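Local coordinates for protein putative alpha-ketoglutarate-dependent taurine dioxygenase (Burkholderia xenovorans, PDB 5HSX) that probably catalyses iron(II)- and 2-oxoglutarate-dependent oxidation of a substrate not yet identified, as a member of the TauD/TfdA dioxygenase family, at residues B[69-73]-B[92-98]; B[125-129]-B[176-180]; B[130-134]-B[295-299]; B[203-207]-B[217-221]. All blocks are in the same frame, centred on the assembly; numbering follows the deposited sequence.

Contact 1 of 4, residues B[69-73]-B[92-98]; sequences HEQHV and VEGHPEV. With EDO (1,2-ethanediol), chain S.
H69 meets H95 twice, once with its CB and once with its ring. The CB sits over the centre of the H95 imidazole, 3.8 Å from the ring centroid and only 4° off the normal, a nearly ideal CH-pi contact. The H69 ring itself turns an edge toward that H95 ring, giving an offset edge-to-face pair with planes 62° apart and H69 CD2 3.7 Å from H95 CD2. E70 reaches the same imidazole from its rim: with its chain bent at chi2 (85°), OE2 lies in the H95 ring plane, 3.4 Å from CE1, and the carboxylate plane is turned steeply against that of the ring. E70 OE1 accepts a hydrogen bond from O1 of an ethanediol, whose C2 lies 3.3 Å above one face of H69.

These side chains join the start of helix 69-77 to the loop that enters strand 99-101, the outermost strand, within this chain, of the mixed sheet in this cupin-clan fold. Two turns fold the loop, type II from V92 to H95 and type I from H95 to V98, so that H95 belongs to both.

Further along the helix the contact is aliphatic, V73 CG2 packing 3.6 Å from V98 CG2. V98 CG1 and V92 CG1 approach the H69 ring obliquely, the latter 3.7 Å from H69 NE2. H69 ND1 is hydrogen-bonded to R139, which also binds H72, while Y289 packs edge-to-face with H69.

Contact 2 of 4, residues B[125-129]-B[176-180]; sequences DVTAA and IHRFT. With NA (sodium ion), chain M.
The H177 imidazole is met at its edge by T127, whose OG1 lies near the ring plane, 2.8 Å from ND1, in a hydrogen bond that either atom could donate. The H204 ring forms an edge-to-face pair with the same imidazole. One face of the R178 guanidinium is covered by I176 CG2 of its own strand, 3.5 Å above the plane and toward the rim.

T127 places OG1 between its backbone N and carbonyl carbon (chi1 59°), where it is also hydrogen-bonded to S221. Hydroxyl and ring thus lie within one polar network. Beside it T127 O comes 3.3 Å from H177 CB and has a weak hydrogen bond with H204 NE2. A128 adds apolar packing: its CB touches F179 CB at 3.5 Å, and its CA lies 3.8 Å from H177 CB. F179 CG, anti to the backbone N (chi1 174°), then carries the phenyl ring away toward A319 of helix 313-322.

The 125-129 loop is folded as a type I turn from V126 to A129, closed by A129 N to V126 O at 3.1 Å. Just before it, D125 OD1 binds the sodium ion together with H123, H273, N323 and two waters. The HxD pair and the distant histidine match the facial triad, two histidines and one carboxylate, of iron(II)- and 2-oxoglutarate-dependent dioxygenases, consistent with sodium occupying the iron site.

Contact 3 of 4, residues B[130-134]-B[295-299]; sequences VNPPW and GDVPV
G295 packs against P132, P133 and W134 with its bare backbone, and this is the tight part of the contact. Its CA donates a CA-H...O contact to P132 O at 3.4 Å, with 137° at the hydrogen, and lies 4.3 Å from P133 CA; having no side chain lets it come this close. The same CA sits near the plane of the W134 indole, at its edge. Beyond, P132 CD meets P298 CD at 3.9 Å. P298 CD also crowds V130 O at 3.1 Å, and this carbonyl oxygen is buried without a polar partner in the model.

Around this core the polar backbone atoms are joined through water rather than directly. With CG between its backbone N and carbonyl carbon (chi1 56°), N131 carries its amide to one water, which accepts from ND2 at 2.8 Å and donates to G295 O. A second water donates to N131 O and accepts from G295 N, 3.0 Å from that nitrogen. A third donates to both P132 O and D296 O. V130 CG2 and V297 CG1 form a looser apolar contact at 4.2 Å. The CB of D296 turns away from 130-134, and the residue is exposed.

The loops lie where strands 135-140 and 287-293 meet, W134 being backbone-bonded to L293. The W134 side chain packs on R51 and L54 of helix 44-57, whereas P132 and P298 both rest on H204 of strand 200-209.

Contact 4 of 4, residues B[203-207]-B[217-221]; sequences EHPLV and ALYVS
Y219 runs from L206 at its CB to H204 at its ring. Its CB lies 3.5 Å from L206 O, the carbonyl that also accepts the Y219 N-H at 2.8 Å and 155°. With CG anti to the backbone N (chi1 -159°), the ring swings over toward P205 and H204. CD2 passes 3.8 Å from P205 O, which lies at the ring's edge near its plane. CE2 then stands 4.1 Å above the H204 imidazole, offset to the rim near CG; the Y219 and H204 ring planes are 85° apart, a T-shaped, edge-to-face pair. At the tip, OH has a weak hydrogen bond with R208.

These residues form part of the hairpin of strands 200-209 and 216-218, in which V207 and L218 are an antiparallel, non-hydrogen-bonded pair. V207 CA adds a CA-H...O contact to A217 O at 3.4 Å. The chain then leaves the pairing through an inverse gamma turn centred on Y219, closed by a weak V220 N to L218 O bond.

A water donates to both P205 O and Y219 O, bridging the two backbones beside the direct Y219 N to L206 O bond. H204 ND1 is held by S306, while L206 and V220 both pack against helix 233-247.

How the contacts relate
From the N terminus, contact 1 comes first and closes a short loop between helix 69-77 and the approach to strand 99-101; it stands apart, its nearest atoms about 10 Å from contact 3. The loop between strands 122-123 and 135-140 then opens contacts 2 and 3 in succession. Contact 2 closes at strand 174-179, inside the span still open for contact 3, so the two cross. Contact 4, the short hairpin closure, begins after that and lies wholly within the long span that contact 3 completes at 295-299. Contacts 2, 3 and 4 form a cluster with centres about 11 Å apart, tying the metal-site loop to the sheet that includes strands 174-179 and 200-209.

Contact 1 of 4, residues B[69-73]-B[92-98]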
loop_
_atom_site.group_PDB
_atom_site.type_symbol
_atom_site.label_atom_id
_atom_site.label_comp_id
_atom_site.label_asym_id
_atom_site.label_seq_id
_atom_site.Cartn_x
_atom_site.Cartn_y
_atom_site.Cartn_z
ATOM N N HIS B 69 -5.267 -23.013 -19.360
ATOM C CA HIS B 69 -6.259 -22.045 -19.825
ATOM C C HIS B 69 -7.665 -22.624 -19.731
ATOM O O HIS B 69 -8.611 -21.927 -19.339
ATOM C CB HIS B 69 -5.970 -21.624 -21.271
ATOM C CG HIS B 69 -4.745 -20.778 -21.433
ATOM N ND1 HIS B 69 -4.303 -19.905 -20.461
ATOM C CD2 HIS B 69 -3.876 -20.659 -22.467
ATOM C CE1 HIS B 69 -3.210 -19.295 -20.885
ATOM N NE2 HIS B 69 -2.928 -19.735 -22.098
ATOM N N GLU B 70 -7.820 -23.905 -20.078
ATOM C CA GLU B 70 -9.132 -24.539 -19.996
ATOM C C GLU B 70 -9.636 -24.598 -18.561
ATOM O O GLU B 70 -10.818 -24.345 -18.301
ATOM C CB GLU B 70 -9.089 -25.946 -20.596
ATOM C CG GLU B 70 -8.985 -25.984 -22.112
ATOM C CD GLU B 70 -7.553 -25.875 -22.615
ATOM O OE1 GLU B 70 -6.650 -25.520 -21.821
ATOM O OE2 GLU B 70 -7.332 -26.158 -23.812
ATOM N N GLN B 71 -8.758 -24.938 -17.613
ATOM C CA GLN B 71 -9.184 -25.001 -16.219
ATOM C C GLN B 71 -9.518 -23.616 -15.685
ATOM O O GLN B 71 -10.467 -23.456 -14.910
ATOM C CB GLN B 71 -8.103 -25.669 -15.370
ATOM C CG GLN B 71 -8.004 -27.174 -15.604
ATOM C CD GLN B 71 -6.668 -27.755 -15.157
ATOM O OE1 GLN B 71 -5.699 -27.025 -14.937
ATOM N NE2 GLN B 71 -6.614 -29.078 -15.028
ATOM N N HIS B 72 -8.753 -22.603 -16.098
ATOM C CA HIS B 72 -9.032 -21.226 -15.704
ATOM C C HIS B 72 -10.406 -20.788 -16.207
ATOM O O HIS B 72 -11.201 -20.199 -15.462
ATOM C CB HIS B 72 -7.906 -20.332 -16.246
ATOM C CG HIS B 72 -7.975 -18.894 -15.829
ATOM N ND1 HIS B 72 -6.969 -17.997 -16.130
ATOM C CD2 HIS B 72 -8.912 -18.192 -15.147
ATOM C CE1 HIS B 72 -7.283 -16.807 -15.650
ATOM N NE2 HIS B 72 -8.458 -16.898 -15.051
ATOM N N VAL B 73 -10.711 -21.082 -17.472
ATOM C CA VAL B 73 -12.022 -20.734 -18.015
ATOM C C VAL B 73 -13.116 -21.516 -17.304
ATOM O O VAL B 73 -14.168 -20.962 -16.953
ATOM C CB VAL B 73 -12.052 -20.968 -19.539
ATOM C CG1 VAL B 73 -13.487 -20.890 -20.077
ATOM C CG2 VAL B 73 -11.152 -19.955 -20.243
ATOM N N VAL B 92 -4.909 -14.592 -26.814
ATOM C CA VAL B 92 -4.317 -15.908 -26.614
ATOM C C VAL B 92 -4.940 -16.830 -27.645
ATOM O O VAL B 92 -6.164 -17.015 -27.651
ATOM C CB VAL B 92 -4.556 -16.438 -25.190
ATOM C CG1 VAL B 92 -4.010 -17.859 -25.061
ATOM C CG2 VAL B 92 -3.951 -15.501 -24.143
ATOM N N GLU B 93 -4.109 -17.400 -28.519
ATOM C CA GLU B 93 -4.608 -18.229 -29.611
ATOM C C GLU B 93 -5.450 -19.385 -29.083
ATOM O O GLU B 93 -5.037 -20.104 -28.170
ATOM C CB GLU B 93 -3.442 -18.772 -30.445
ATOM C CG GLU B 93 -2.788 -17.746 -31.359
ATOM C CD GLU B 93 -3.562 -17.520 -32.648
ATOM O OE1 GLU B 93 -3.999 -18.514 -33.268
ATOM O OE2 GLU B 93 -3.733 -16.347 -33.044
ATOM N N GLY B 94 -6.638 -19.559 -29.667
ATOM C CA GLY B 94 -7.541 -20.630 -29.291
ATOM C C GLY B 94 -8.387 -20.378 -28.058
ATOM O O GLY B 94 -9.207 -21.237 -27.712
ATOM N N HIS B 95 -8.230 -19.236 -27.390
ATOM C CA HIS B 95 -8.922 -18.959 -26.127
ATOM C C HIS B 95 -9.366 -17.506 -26.102
ATOM O O HIS B 95 -8.706 -16.643 -25.509
ATOM C CB HIS B 95 -8.026 -19.283 -24.926
ATOM C CG HIS B 95 -7.537 -20.698 -24.913
ATOM N ND1 HIS B 95 -8.347 -21.761 -24.576
ATOM C CD2 HIS B 95 -6.328 -21.228 -25.218
ATOM C CE1 HIS B 95 -7.657 -22.884 -24.666
ATOM N NE2 HIS B 95 -6.429 -22.589 -25.053
ATOM N N PRO B 96 -10.504 -17.199 -26.727
ATOM C CA PRO B 96 -10.971 -15.804 -26.753
ATOM C C PRO B 96 -11.312 -15.260 -25.380
ATOM O O PRO B 96 -11.416 -14.037 -25.227
ATOM C CB PRO B 96 -12.213 -15.864 -27.655
ATOM C CG PRO B 96 -12.694 -17.277 -27.522
ATOM C CD PRO B 96 -11.456 -18.117 -27.383
ATOM N N GLU B 97 -11.473 -16.122 -24.376
ATOM C CA GLU B 97 -11.827 -15.679 -23.032
ATOM C C GLU B 97 -10.627 -15.263 -22.206
ATOM O O GLU B 97 -10.809 -14.669 -21.140
ATOM C CB GLU B 97 -12.554 -16.787 -22.263
ATOM C CG GLU B 97 -13.648 -17.493 -23.034
ATOM C CD GLU B 97 -13.132 -18.670 -23.839
ATOM O OE1 GLU B 97 -13.973 -19.474 -24.285
ATOM O OE2 GLU B 97 -11.894 -18.792 -24.030
ATOM N N VAL B 98 -9.413 -15.578 -22.645
ATOM C CA VAL B 98 -8.224 -15.436 -21.812
ATOM C C VAL B 98 -7.367 -14.304 -22.356
ATOM O O VAL B 98 -7.041 -14.278 -23.549
ATOM C CB VAL B 98 -7.434 -16.752 -21.750
ATOM C CG1 VAL B 98 -6.218 -16.595 -20.849
ATOM C CG2 VAL B 98 -8.338 -17.869 -21.254
HETATM C C1 EDO S . -2.733 -24.320 -20.972
HETATM O O1 EDO S . -3.607 -24.554 -22.084
HETATM C C2 EDO S . -1.977 -23.014 -21.172
HETATM O O2 EDO S . -1.488 -22.529 -19.918
#

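Contact 2 of 4, residues B[125-129]-B[176-180]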
loop_
_atom_site.group_PDB
_atom_site.type_symbol
_atom_site.label_atom_id
_atom_site.label_comp_id
_atom_site.label_asym_id
_atom_site.label_seq_id
_atom_site.Cartn_x
_atom_site.Cartn_y
_atom_site.Cartn_z
ATOM N N ASP B 125 -12.003 -1.783 -13.716
ATOM C CA ASP B 125 -11.830 -2.222 -15.102
ATOM C C ASP B 125 -12.979 -1.799 -16.010
ATOM O O ASP B 125 -14.151 -2.038 -15.708
ATOM C CB ASP B 125 -11.672 -3.736 -15.144
ATOM C CG ASP B 125 -10.326 -4.182 -14.632
ATOM O OD1 ASP B 125 -9.345 -3.440 -14.867
ATOM O OD2 ASP B 125 -10.254 -5.247 -13.989
ATOM N N VAL B 126 -12.623 -1.213 -17.159
ATOM C CA VAL B 126 -13.540 -0.912 -18.257
ATOM C C VAL B 126 -14.735 -0.065 -17.829
ATOM O O VAL B 126 -15.844 -0.245 -18.352
ATOM C CB VAL B 126 -14.040 -2.211 -18.940
ATOM C CG1 VAL B 126 -14.484 -1.951 -20.388
ATOM C CG2 VAL B 126 -12.982 -3.289 -18.915
ATOM N N THR B 127 -14.543 0.875 -16.894
ATOM C CA THR B 127 -15.726 1.679 -16.577
ATOM C C THR B 127 -16.038 2.696 -17.662
ATOM O O THR B 127 -17.061 3.375 -17.565
ATOM C CB THR B 127 -15.616 2.405 -15.226
ATOM O OG1 THR B 127 -14.478 3.276 -15.210
ATOM C CG2 THR B 127 -15.546 1.411 -14.066
ATOM N N ALA B 128 -15.201 2.820 -18.697
ATOM C CA ALA B 128 -15.623 3.628 -19.834
ATOM C C ALA B 128 -16.765 2.984 -20.614
ATOM O O ALA B 128 -17.343 3.642 -21.482
ATOM C CB ALA B 128 -14.438 3.894 -20.766
ATOM N N ALA B 129 -17.094 1.727 -20.333
ATOM C CA ALA B 129 -18.195 1.037 -20.995
ATOM C C ALA B 129 -19.468 1.145 -20.160
ATOM O O ALA B 129 -19.423 1.347 -18.945
ATOM C CB ALA B 129 -17.848 -0.431 -21.217
ATOM N N ILE B 176 -18.613 11.270 -16.091
ATOM C CA ILE B 176 -18.264 10.835 -17.439
ATOM C C ILE B 176 -16.969 10.036 -17.375
ATOM O O ILE B 176 -15.938 10.555 -16.937
ATOM C CB ILE B 176 -18.120 12.031 -18.391
ATOM C CG1 ILE B 176 -19.402 12.872 -18.405
ATOM C CG2 ILE B 176 -17.718 11.540 -19.797
ATOM C CD1 ILE B 176 -20.647 12.123 -18.891
ATOM N N HIS B 177 -17.015 8.787 -17.838
ATOM C CA HIS B 177 -15.836 7.933 -17.953
ATOM C C HIS B 177 -15.445 7.812 -19.421
ATOM O O HIS B 177 -16.309 7.607 -20.283
ATOM C CB HIS B 177 -16.099 6.535 -17.382
ATOM C CG HIS B 177 -16.486 6.519 -15.930
ATOM N ND1 HIS B 177 -15.835 5.736 -15.000
ATOM C CD2 HIS B 177 -17.460 7.175 -15.252
ATOM C CE1 HIS B 177 -16.383 5.916 -13.811
ATOM N NE2 HIS B 177 -17.376 6.781 -13.937
ATOM N N ARG B 178 -14.147 7.940 -19.706
ATOM C CA ARG B 178 -13.637 7.916 -21.073
ATOM C C ARG B 178 -12.436 6.991 -21.170
ATOM O O ARG B 178 -11.632 6.889 -20.240
ATOM C CB ARG B 178 -13.206 9.313 -21.563
ATOM C CG ARG B 178 -14.308 10.358 -21.594
ATOM C CD ARG B 178 -13.760 11.716 -22.045
ATOM N NE ARG B 178 -14.723 12.790 -21.813
ATOM C CZ ARG B 178 -15.668 13.141 -22.681
ATOM N NH1 ARG B 178 -15.766 12.510 -23.844
ATOM N NH2 ARG B 178 -16.510 14.127 -22.392
ATOM N N PHE B 179 -12.311 6.343 -22.323
ATOM C CA PHE B 179 -11.122 5.573 -22.647
ATOM C C PHE B 179 -10.868 5.686 -24.140
ATOM O O PHE B 179 -11.800 5.588 -24.945
ATOM C CB PHE B 179 -11.260 4.103 -22.243
ATOM C CG PHE B 179 -10.118 3.244 -22.697
ATOM C CD1 PHE B 179 -10.281 2.350 -23.742
ATOM C CD2 PHE B 179 -8.877 3.341 -22.085
ATOM C CE1 PHE B 179 -9.222 1.557 -24.171
ATOM C CE2 PHE B 179 -7.818 2.552 -22.503
ATOM C CZ PHE B 179 -7.991 1.660 -23.548
ATOM N N THR B 180 -9.608 5.902 -24.495
ATOM C CA THR B 180 -9.177 5.955 -25.893
ATOM C C THR B 180 -8.221 4.801 -26.150
ATOM O O THR B 180 -7.095 4.805 -25.615
ATOM C CB THR B 180 -8.504 7.290 -26.210
ATOM O OG1 THR B 180 -9.452 8.352 -26.042
ATOM C CG2 THR B 180 -7.973 7.299 -27.641
HETATM NA NA NA M . -7.188 -3.093 -14.311
HETATM O O HOH W 1 -4.838 -3.561 -14.043
HETATM O O HOH W 2 -7.440 -5.253 -14.867
#

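Contact 3 of 4, residues B[130-134]-B[295-299]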
loop_
_atom_site.group_PDB
_atom_site.type_symbol
_atom_site.label_atom_id
_atom_site.label_comp_id
_atom_site.label_asym_id
_atom_site.label_seq_id
_atom_site.Cartn_x
_atom_site.Cartn_y
_atom_site.Cartn_z
ATOM N N VAL B 130 -20.617 0.965 -20.823
ATOM C CA VAL B 130 -21.888 1.106 -20.113
ATOM C C VAL B 130 -22.145 -0.095 -19.205
ATOM O O VAL B 130 -22.827 0.033 -18.180
ATOM C CB VAL B 130 -23.053 1.318 -21.104
ATOM C CG1 VAL B 130 -23.340 0.047 -21.878
ATOM C CG2 VAL B 130 -24.299 1.803 -20.358
ATOM N N ASN B 131 -21.600 -1.268 -19.544
ATOM C CA ASN B 131 -21.726 -2.478 -18.728
ATOM C C ASN B 131 -20.330 -3.006 -18.391
ATOM O O ASN B 131 -19.848 -3.964 -19.015
ATOM C CB ASN B 131 -22.562 -3.533 -19.448
ATOM C CG ASN B 131 -22.008 -3.880 -20.819
ATOM O OD1 ASN B 131 -21.455 -3.025 -21.516
ATOM N ND2 ASN B 131 -22.114 -5.143 -21.192
ATOM N N PRO B 132 -19.659 -2.420 -17.401
ATOM C CA PRO B 132 -18.328 -2.908 -17.035
ATOM C C PRO B 132 -18.399 -4.325 -16.507
ATOM O O PRO B 132 -19.423 -4.742 -15.930
ATOM C CB PRO B 132 -17.876 -1.919 -15.945
ATOM C CG PRO B 132 -18.729 -0.681 -16.180
ATOM C CD PRO B 132 -20.057 -1.240 -16.606
ATOM N N PRO B 133 -17.334 -5.112 -16.677
ATOM C CA PRO B 133 -17.350 -6.487 -16.156
ATOM C C PRO B 133 -17.487 -6.477 -14.641
ATOM O O PRO B 133 -16.908 -5.634 -13.954
ATOM C CB PRO B 133 -15.990 -7.054 -16.595
ATOM C CG PRO B 133 -15.124 -5.843 -16.787
ATOM C CD PRO B 133 -16.054 -4.790 -17.337
ATOM N N TRP B 134 -18.282 -7.408 -14.114
ATOM C CA TRP B 134 -18.491 -7.376 -12.673
ATOM C C TRP B 134 -17.335 -7.991 -11.893
ATOM O O TRP B 134 -17.178 -7.678 -10.709
ATOM C CB TRP B 134 -19.819 -8.052 -12.310
ATOM C CG TRP B 134 -19.835 -9.553 -12.267
ATOM C CD1 TRP B 134 -20.219 -10.411 -13.271
ATOM C CD2 TRP B 134 -19.521 -10.375 -11.137
ATOM N NE1 TRP B 134 -20.147 -11.717 -12.831
ATOM C CE2 TRP B 134 -19.717 -11.720 -11.528
ATOM C CE3 TRP B 134 -19.098 -10.104 -9.827
ATOM C CZ2 TRP B 134 -19.493 -12.789 -10.659
ATOM C CZ3 TRP B 134 -18.874 -11.169 -8.968
ATOM C CH2 TRP B 134 -19.069 -12.496 -9.390
ATOM N N GLY B 295 -20.770 -8.032 -16.834
ATOM C CA GLY B 295 -21.543 -7.353 -15.820
ATOM C C GLY B 295 -22.770 -6.670 -16.408
ATOM O O GLY B 295 -22.968 -6.608 -17.620
ATOM N N ASP B 296 -23.605 -6.151 -15.511
ATOM C CA ASP B 296 -24.825 -5.451 -15.885
ATOM C C ASP B 296 -24.586 -3.939 -15.898
ATOM O O ASP B 296 -23.506 -3.449 -15.562
ATOM C CB ASP B 296 -25.955 -5.827 -14.928
ATOM C CG ASP B 296 -26.568 -7.179 -15.252
ATOM O OD1 ASP B 296 -26.789 -7.459 -16.452
ATOM O OD2 ASP B 296 -26.828 -7.962 -14.315
ATOM N N VAL B 297 -25.609 -3.191 -16.293
ATOM C CA VAL B 297 -25.514 -1.728 -16.317
ATOM C C VAL B 297 -25.611 -1.204 -14.885
ATOM O O VAL B 297 -26.546 -1.585 -14.159
ATOM C CB VAL B 297 -26.620 -1.143 -17.199
ATOM C CG1 VAL B 297 -26.607 0.384 -17.159
ATOM C CG2 VAL B 297 -26.478 -1.648 -18.635
ATOM N N PRO B 298 -24.680 -0.360 -14.434
ATOM C CA PRO B 298 -24.767 0.178 -13.067
ATOM C C PRO B 298 -26.018 1.019 -12.855
ATOM O O PRO B 298 -26.596 1.577 -13.791
ATOM C CB PRO B 298 -23.504 1.042 -12.944
ATOM C CG PRO B 298 -22.540 0.433 -13.935
ATOM C CD PRO B 298 -23.414 0.015 -15.092
ATOM N N VAL B 299 -26.428 1.113 -11.588
ATOM C CA VAL B 299 -27.562 1.922 -11.159
ATOM C C VAL B 299 -27.133 2.752 -9.958
ATOM O O VAL B 299 -26.435 2.243 -9.072
ATOM C CB VAL B 299 -28.771 1.040 -10.789
ATOM C CG1 VAL B 299 -29.948 1.901 -10.461
ATOM C CG2 VAL B 299 -29.089 0.060 -11.912
HETATM O O HOH W 3 -19.335 -6.592 -19.075
HETATM O O HOH W 4 -24.200 -6.686 -20.140
HETATM O O HOH W 5 -21.105 -3.916 -14.164
#

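Contact 4 of 4, residues B[203-207]-B[217-221]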
loop_
_atom_site.group_PDB
_atom_site.type_symbol
_atom_site.label_atom_id
_atom_site.label_comp_id
_atom_site.label_asym_id
_atom_site.label_seq_id
_atom_site.Cartn_x
_atom_site.Cartn_y
_atom_site.Cartn_z
ATOM N N GLU B 203 -21.694 7.750 -19.174
ATOM C CA GLU B 203 -22.096 8.444 -17.960
ATOM C C GLU B 203 -22.515 7.407 -16.922
ATOM O O GLU B 203 -23.452 6.640 -17.156
ATOM C CB GLU B 203 -23.241 9.424 -18.233
ATOM C CG GLU B 203 -23.642 10.224 -16.985
ATOM C CD GLU B 203 -24.856 11.112 -17.230
ATOM O OE1 GLU B 203 -24.793 11.990 -18.117
ATOM O OE2 GLU B 203 -25.868 10.920 -16.536
ATOM N N HIS B 204 -21.827 7.393 -15.780
ATOM C CA HIS B 204 -22.102 6.482 -14.671
ATOM C C HIS B 204 -22.545 7.256 -13.440
ATOM O O HIS B 204 -22.180 8.428 -13.279
ATOM C CB HIS B 204 -20.853 5.669 -14.293
ATOM C CG HIS B 204 -20.533 4.560 -15.240
ATOM N ND1 HIS B 204 -21.401 3.519 -15.495
ATOM C CD2 HIS B 204 -19.420 4.313 -15.973
ATOM C CE1 HIS B 204 -20.840 2.683 -16.356
ATOM N NE2 HIS B 204 -19.634 3.139 -16.654
ATOM N N PRO B 205 -23.300 6.628 -12.535
ATOM C CA PRO B 205 -23.494 7.231 -11.214
ATOM C C PRO B 205 -22.164 7.317 -10.487
ATOM O O PRO B 205 -21.302 6.446 -10.631
ATOM C CB PRO B 205 -24.448 6.257 -10.513
ATOM C CG PRO B 205 -24.117 4.933 -11.141
ATOM C CD PRO B 205 -23.834 5.251 -12.593
ATOM N N LEU B 206 -21.989 8.383 -9.708
ATOM C CA LEU B 206 -20.812 8.416 -8.851
ATOM C C LEU B 206 -20.938 7.432 -7.696
ATOM O O LEU B 206 -19.922 7.023 -7.132
ATOM C CB LEU B 206 -20.584 9.832 -8.305
ATOM C CG LEU B 206 -19.283 10.531 -8.670
ATOM C CD1 LEU B 206 -19.130 10.619 -10.182
ATOM C CD2 LEU B 206 -19.266 11.918 -8.020
ATOM N N VAL B 207 -22.163 7.053 -7.330
ATOM C CA VAL B 207 -22.413 6.060 -6.296
ATOM C C VAL B 207 -23.141 4.889 -6.944
ATOM O O VAL B 207 -24.264 5.046 -7.445
ATOM C CB VAL B 207 -23.233 6.644 -5.135
ATOM C CG1 VAL B 207 -23.521 5.575 -4.099
ATOM C CG2 VAL B 207 -22.496 7.829 -4.517
ATOM N N ALA B 217 -21.230 1.791 -3.449
ATOM C CA ALA B 217 -19.803 1.912 -3.727
ATOM C C ALA B 217 -19.492 3.295 -4.273
ATOM O O ALA B 217 -20.219 3.808 -5.124
ATOM C CB ALA B 217 -19.348 0.855 -4.742
ATOM N N LEU B 218 -18.383 3.879 -3.811
ATOM C CA LEU B 218 -17.909 5.157 -4.336
ATOM C C LEU B 218 -17.222 4.863 -5.669
ATOM O O LEU B 218 -16.051 4.472 -5.716
ATOM C CB LEU B 218 -16.983 5.835 -3.322
ATOM C CG LEU B 218 -16.476 7.253 -3.584
ATOM C CD1 LEU B 218 -17.642 8.191 -3.868
ATOM C CD2 LEU B 218 -15.656 7.749 -2.379
ATOM N N TYR B 219 -17.971 5.027 -6.762
ATOM C CA TYR B 219 -17.638 4.425 -8.057
ATOM C C TYR B 219 -16.806 5.403 -8.888
ATOM O O TYR B 219 -17.212 5.866 -9.949
ATOM C CB TYR B 219 -18.932 4.044 -8.776
ATOM C CG TYR B 219 -18.820 2.995 -9.864
ATOM C CD1 TYR B 219 -18.413 1.704 -9.565
ATOM C CD2 TYR B 219 -19.173 3.290 -11.177
ATOM C CE1 TYR B 219 -18.333 0.724 -10.557
ATOM C CE2 TYR B 219 -19.096 2.321 -12.176
ATOM C CZ TYR B 219 -18.678 1.039 -11.858
ATOM O OH TYR B 219 -18.618 0.064 -12.838
ATOM N N VAL B 220 -15.596 5.695 -8.398
ATOM C CA VAL B 220 -14.849 6.852 -8.884
ATOM C C VAL B 220 -13.626 6.467 -9.714
ATOM O O VAL B 220 -12.800 7.339 -10.003
ATOM C CB VAL B 220 -14.442 7.794 -7.734
ATOM C CG1 VAL B 220 -15.676 8.464 -7.121
ATOM C CG2 VAL B 220 -13.638 7.050 -6.654
ATOM N N SER B 221 -13.499 5.192 -10.124
ATOM C CA SER B 221 -12.543 4.672 -11.116
ATOM C C SER B 221 -11.523 5.706 -11.609
ATOM O O SER B 221 -11.699 6.273 -12.700
ATOM C CB SER B 221 -13.332 4.111 -12.307
ATOM O OG SER B 221 -12.498 3.334 -13.147
HETATM O O HOH W 6 -18.820 7.256 -11.656
#